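Local structure of 4-hydroxy-tetrahydrodipicolinate synthase (2YXG) at residues S88-A91 against E92-A96. The protein probably catalyses the condensation of pyruvate with aspartate semialdehyde to 4-hydroxy-tetrahydrodipicolinate, a step of lysine biosynthesis, and works as a homotetramer. Residues are numbered along the deposited sequence; the frame is centred on the assembly and turned at random.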
# COMPACT_ATOMS: atom_id res chain seq x y z
N SER A 88 14.13 24.53 17.58
CA SER A 88 13.51 25.69 16.94
C SER A 88 13.98 26.98 17.58
O SER A 88 14.32 27.94 16.89
CB SER A 88 11.97 25.59 17.03
OG SER A 88 11.50 24.39 16.39
N VAL A 89 13.97 26.99 18.91
CA VAL A 89 14.44 28.13 19.70
C VAL A 89 15.91 28.39 19.35
O VAL A 89 16.32 29.55 19.13
CB VAL A 89 14.25 27.88 21.21
CG1 VAL A 89 15.11 28.90 22.08
CG2 VAL A 89 12.75 27.95 21.56
N PHE A 90 16.69 27.33 19.25
CA PHE A 90 18.05 27.47 18.82
C PHE A 90 18.21 28.07 17.40
O PHE A 90 19.05 28.92 17.16
CB PHE A 90 18.83 26.18 18.87
CG PHE A 90 20.23 26.34 18.30
CD1 PHE A 90 21.26 26.86 19.10
CD2 PHE A 90 20.48 26.07 16.94
CE1 PHE A 90 22.53 27.03 18.59
CE2 PHE A 90 21.74 26.28 16.41
CZ PHE A 90 22.78 26.75 17.23
N ALA A 91 17.40 27.60 16.45
CA ALA A 91 17.48 28.14 15.10
C ALA A 91 17.18 29.65 15.13
O ALA A 91 17.76 30.42 14.39
CB ALA A 91 16.53 27.41 14.20
N GLU A 92 16.26 30.07 15.98
CA GLU A 92 15.91 31.50 16.00
C GLU A 92 17.05 32.33 16.61
O GLU A 92 17.52 33.30 16.00
CB GLU A 92 14.61 31.75 16.75
CG GLU A 92 14.10 33.20 16.61
CD GLU A 92 12.73 33.36 17.20
OE1 GLU A 92 12.51 32.97 18.36
OE2 GLU A 92 11.85 33.86 16.50
N ASP A 93 17.52 31.87 17.75
CA ASP A 93 18.59 32.48 18.50
C ASP A 93 19.84 32.57 17.67
O ASP A 93 20.54 33.54 17.77
CB ASP A 93 18.93 31.64 19.75
CG ASP A 93 17.88 31.74 20.87
OD1 ASP A 93 16.89 32.55 20.79
OD2 ASP A 93 18.05 30.97 21.87
N VAL A 94 20.14 31.56 16.87
CA VAL A 94 21.38 31.59 16.11
C VAL A 94 21.30 32.44 14.83
O VAL A 94 22.33 32.73 14.25
CB VAL A 94 21.93 30.15 15.82
CG1 VAL A 94 21.14 29.44 14.69
CG2 VAL A 94 23.38 30.20 15.45
N GLY A 95 20.12 32.86 14.39
CA GLY A 95 20.08 33.74 13.19
C GLY A 95 19.51 33.18 11.90
O GLY A 95 19.58 33.84 10.86
N ALA A 96 18.90 31.98 11.95
CA ALA A 96 18.19 31.43 10.76
C ALA A 96 16.99 32.28 10.45
O ALA A 96 16.51 33.03 11.31
CB ALA A 96 17.78 29.98 10.95
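F90 lays one face of its ring over V94, one turn further along helix 81-94, where a Schellman motif ends the helix and turns the chain toward strand 98-102 of the TIM barrel. V94 CB stands 4.1 Å from the centre of the F90 ring, 25° off its normal, a CH-pi contact displaced toward the rim. With F90 CG anti to the backbone N (chi1 175°), the ring swings outward and leans somewhat toward the helix's C-terminal end, bringing CE2 to 3.6 Å from V94 CG1. F90 packs on K56 and V94 on I59 and E60, so the apolar ring and branched chain suit the interface with helix 52-66.

The motif's two bonds run from A96 N to A91 O, 3.1 Å, and from G95 N to E92 O, 3.1 Å; G95 N adds a weak bond to A91 O. At the positive phi of G95, 110°, a CB would run into V94 O, which is why glycine suits the position. The A96 methyl turns back toward the flank of the A91 methyl, 4.3 Å between the CB atoms, and A91 also packs on V99.

E92 extends away from the turn, and its OE2 accepts a hydrogen bond from N126 N, tying the helix to the loop after helix 111-124. V89 is partly covered by S124, whereas D93 is exposed, as suits a charge; its carboxylate runs beside V89, OD2 3.6 Å from CG1.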